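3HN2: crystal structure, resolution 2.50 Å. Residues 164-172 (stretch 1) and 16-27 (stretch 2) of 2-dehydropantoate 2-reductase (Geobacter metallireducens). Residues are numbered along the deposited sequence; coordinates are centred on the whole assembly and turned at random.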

# COMPACT_ATOMS: atom_id res chain seq x y z
N ALA A 164 -20.03 0.05 14.99
CA ALA A 164 -20.64 1.38 14.88
C ALA A 164 -19.87 2.39 15.72
O ALA A 164 -19.58 3.49 15.25
CB ALA A 164 -22.10 1.33 15.30
N MET A 165 -19.54 1.99 16.95
CA MET A 165 -18.79 2.82 17.90
C MET A 165 -17.43 3.26 17.34
O MET A 165 -17.05 4.42 17.49
CB MET A 165 -18.61 2.06 19.22
CG MET A 165 -17.92 2.86 20.31
SD MET A 165 -17.02 1.79 21.44
CE MET A 165 -18.32 1.40 22.62
N PHE A 166 -16.72 2.34 16.69
CA PHE A 166 -15.45 2.69 16.03
C PHE A 166 -15.62 3.59 14.81
O PHE A 166 -14.87 4.54 14.64
CB PHE A 166 -14.66 1.44 15.64
CG PHE A 166 -13.85 0.86 16.76
CD1 PHE A 166 -12.72 1.51 17.23
CD2 PHE A 166 -14.22 -0.35 17.33
CE1 PHE A 166 -11.97 0.97 18.27
CE2 PHE A 166 -13.47 -0.90 18.36
CZ PHE A 166 -12.34 -0.24 18.83
N ARG A 167 -16.61 3.27 13.96
CA ARG A 167 -16.90 4.06 12.75
C ARG A 167 -17.32 5.49 13.06
O ARG A 167 -16.99 6.41 12.31
CB ARG A 167 -17.95 3.37 11.88
CG ARG A 167 -17.43 2.16 11.10
CD ARG A 167 -18.44 1.65 10.07
NE ARG A 167 -19.66 1.13 10.70
CZ ARG A 167 -19.96 -0.16 10.85
NH1 ARG A 167 -21.10 -0.51 11.44
NH2 ARG A 167 -19.14 -1.10 10.42
N GLN A 168 -18.05 5.67 14.17
CA GLN A 168 -18.40 6.99 14.71
C GLN A 168 -17.16 7.80 15.10
O GLN A 168 -17.17 9.03 15.02
CB GLN A 168 -19.29 6.83 15.94
CG GLN A 168 -20.77 6.63 15.63
CD GLN A 168 -21.48 7.92 15.29
OE1 GLN A 168 -21.39 8.90 16.03
NE2 GLN A 168 -22.21 7.92 14.18
N ALA A 169 -16.11 7.09 15.52
CA ALA A 169 -14.87 7.71 15.96
C ALA A 169 -13.90 7.95 14.80
O ALA A 169 -12.82 8.48 15.00
CB ALA A 169 -14.21 6.85 17.03
N GLY A 170 -14.30 7.55 13.59
CA GLY A 170 -13.50 7.78 12.39
C GLY A 170 -12.56 6.64 12.06
O GLY A 170 -11.61 6.82 11.28
N VAL A 171 -12.80 5.48 12.66
CA VAL A 171 -12.03 4.27 12.39
C VAL A 171 -12.80 3.43 11.37
O VAL A 171 -13.97 3.12 11.58
CB VAL A 171 -11.76 3.44 13.68
CG1 VAL A 171 -10.89 2.22 13.39
CG2 VAL A 171 -11.10 4.31 14.75
N ASP A 172 -12.14 3.10 10.26
CA ASP A 172 -12.74 2.24 9.24
C ASP A 172 -12.86 0.82 9.79
O ASP A 172 -11.89 0.08 9.87
CB ASP A 172 -11.89 2.27 7.96
CG ASP A 172 -12.54 1.53 6.81
OD1 ASP A 172 -11.96 0.52 6.36
OD2 ASP A 172 -13.62 1.95 6.35
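Stretch 2 16-27: YYGALLQRSGED

Stretch 2 is the last two turns of a helix followed by a short irregular tail, and it lies on the place where the helix of stretch 1 gives out and turns. The two segments are far apart in the chain, any touching pair being separated by at least 139 positions in sequence, so this is a true tertiary contact. It is built almost entirely from packing: no hydrogen bond crosses it, and the two sides together bury 448 Å². As stretch 2 advances from Tyr-17 through Leu-20 and Ser-24 to Glu-26, its partners run broadly backward along stretch 1, from Val-171 through Ala-169 to Met-165. The backbones come nearest at Ala-169 and Ser-24, whose CA atoms are 5.4 Å apart, a spacing at which a methyl faces a hydroxymethyl.

On stretch 1, Gly-170, at phi 92°, completes a Schellman motif, with Val-171 N bonded to Phe-166 O at 3.0 Å and Gly-170 N to Arg-167 O at 3.2 Å; a CB there would be jammed against the preceding carbonyl. Beyond this turn Val-171 CB points toward stretch 2, and its methyls meet Tyr-17 and Leu-20.

The helix of stretch 2 enters at Tyr-16, already under way, with bonds from Leu-20 N to Tyr-16 O (3.2 Å) and from Leu-21 N to Tyr-17 O (2.9 Å) holding its turns. Tyr-16 itself stays out of contact. Tyr-17, chi1 m, leaves the backbone sideways but carries its ring nearer, and Tyr-17 CE1 meets Val-171 CG1 at 4.1 Å, obliquely to the ring. Its hydroxyl is satisfied elsewhere in the structure, so the ring can serve as an apolar surface without stranding a polar atom. Gly-18 and Ala-19 take no part in the contact.

One turn on from Tyr-17, Leu-20 points toward stretch 1. In the mt rotamer it sets CD1 3.9 Å from Val-171 CG2, a methyl that also lies 4.2 Å from Tyr-17 CD1. The backbone is also approached here: Leu-20 O lies 3.6 Å from Ala-169 CB. Leu-21 is the most covered residue of stretch 2, at 60 Å², with CD2 3.9 Å from Met-165 SD and CD1 4.3 Å from Phe-166 CE1. Gln-22 points away.

Arg-23 closes the helix, and Ser-24 is the first residue to leave helical angles. Its bond from N to Leu-20 O, 3.4 Å, is weak. The side chain, chi1 p, folds back on the last turn, with OG 3.2 Å from Leu-20 O and 3.1 Å from Leu-21 O, and the same OG rests 3.3 Å from Ala-169 CB. Ser-24 CB also lies 4.1 Å from Gln-168 O. With Ser-24 OG and Leu-20 O both so near, Ala-169 CB has little room on that side beyond the methyl.

Gly-25 follows with positive phi, which favours glycine, and touches nothing across the contact. Glu-26 brings the chain back: its CB points toward stretch 1, and Glu-26 CD comes 4.1 Å from Met-165 CG, so methionine is shared between a leucine methyl and the carboxylate carbon of Glu-26. Asp-27 is out of reach.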

# COMPACT_ATOMS: atom_id res chain seq x y z
N TYR A 16 -3.60 5.48 20.50
CA TYR A 16 -4.21 6.01 19.27
C TYR A 16 -5.71 5.76 19.18
O TYR A 16 -6.47 6.68 18.90
CB TYR A 16 -3.51 5.43 18.04
CG TYR A 16 -4.15 5.79 16.71
CD1 TYR A 16 -4.10 7.10 16.22
CD2 TYR A 16 -4.79 4.82 15.94
CE1 TYR A 16 -4.68 7.43 14.99
CE2 TYR A 16 -5.37 5.14 14.71
CZ TYR A 16 -5.31 6.44 14.25
OH TYR A 16 -5.89 6.76 13.04
N TYR A 17 -6.12 4.52 19.42
CA TYR A 17 -7.53 4.17 19.38
C TYR A 17 -8.33 4.76 20.53
O TYR A 17 -9.45 5.21 20.34
CB TYR A 17 -7.73 2.65 19.29
CG TYR A 17 -7.36 2.07 17.95
CD1 TYR A 17 -7.76 2.69 16.76
CD2 TYR A 17 -6.61 0.90 17.86
CE1 TYR A 17 -7.42 2.15 15.52
CE2 TYR A 17 -6.27 0.36 16.63
CZ TYR A 17 -6.68 0.98 15.47
OH TYR A 17 -6.33 0.43 14.26
N GLY A 18 -7.72 4.79 21.72
CA GLY A 18 -8.35 5.38 22.89
C GLY A 18 -8.53 6.89 22.77
O GLY A 18 -9.54 7.43 23.24
N ALA A 19 -7.56 7.54 22.14
CA ALA A 19 -7.62 8.98 21.91
C ALA A 19 -8.70 9.34 20.90
O ALA A 19 -9.36 10.36 21.05
CB ALA A 19 -6.28 9.51 21.44
N LEU A 20 -8.88 8.49 19.89
CA LEU A 20 -9.95 8.67 18.92
C LEU A 20 -11.31 8.37 19.54
O LEU A 20 -12.31 9.02 19.20
CB LEU A 20 -9.73 7.81 17.67
CG LEU A 20 -8.55 8.10 16.73
CD1 LEU A 20 -8.56 7.10 15.60
CD2 LEU A 20 -8.55 9.52 16.19
N LEU A 21 -11.34 7.40 20.44
CA LEU A 21 -12.57 7.03 21.14
C LEU A 21 -13.13 8.15 22.03
O LEU A 21 -14.31 8.46 21.93
CB LEU A 21 -12.40 5.73 21.94
CG LEU A 21 -12.53 4.43 21.14
CD1 LEU A 21 -11.85 3.28 21.87
CD2 LEU A 21 -13.98 4.07 20.81
N GLN A 22 -12.29 8.78 22.85
CA GLN A 22 -12.76 9.89 23.68
C GLN A 22 -12.95 11.20 22.90
O GLN A 22 -13.73 12.05 23.32
CB GLN A 22 -11.91 10.10 24.94
CG GLN A 22 -10.69 10.98 24.79
CD GLN A 22 -10.12 11.43 26.13
OE1 GLN A 22 -10.05 12.62 26.42
NE2 GLN A 22 -9.71 10.47 26.96
N ARG A 23 -12.25 11.35 21.78
CA ARG A 23 -12.39 12.53 20.91
C ARG A 23 -13.80 12.61 20.34
O ARG A 23 -14.31 13.70 20.09
CB ARG A 23 -11.37 12.50 19.77
CG ARG A 23 -11.02 13.86 19.18
CD ARG A 23 -11.74 14.13 17.86
NE ARG A 23 -11.33 13.20 16.80
CZ ARG A 23 -10.32 13.40 15.96
NH1 ARG A 23 -10.04 12.49 15.04
NH2 ARG A 23 -9.59 14.51 16.04
N SER A 24 -14.43 11.45 20.16
CA SER A 24 -15.84 11.36 19.77
C SER A 24 -16.76 11.12 20.98
O SER A 24 -17.90 10.67 20.82
CB SER A 24 -16.03 10.28 18.72
OG SER A 24 -15.48 9.06 19.16
N GLY A 25 -16.26 11.40 22.18
CA GLY A 25 -17.09 11.42 23.38
C GLY A 25 -17.43 10.05 23.94
O GLY A 25 -18.60 9.68 24.03
N GLU A 26 -16.39 9.31 24.30
CA GLU A 26 -16.57 8.05 25.00
C GLU A 26 -15.82 8.16 26.32
O GLU A 26 -14.79 8.85 26.40
CB GLU A 26 -16.03 6.89 24.17
CG GLU A 26 -17.00 5.73 23.99
CD GLU A 26 -18.10 6.00 22.97
OE1 GLU A 26 -19.25 5.54 23.18
OE2 GLU A 26 -17.83 6.67 21.95
N ASP A 27 -16.34 7.50 27.35
CA ASP A 27 -15.76 7.58 28.69
C ASP A 27 -14.54 6.67 28.77
O ASP A 27 -14.62 5.52 29.19
CB ASP A 27 -16.81 7.22 29.75
CG ASP A 27 -16.44 7.72 31.14
OD1 ASP A 27 -15.44 8.46 31.28
OD2 ASP A 27 -17.17 7.38 32.09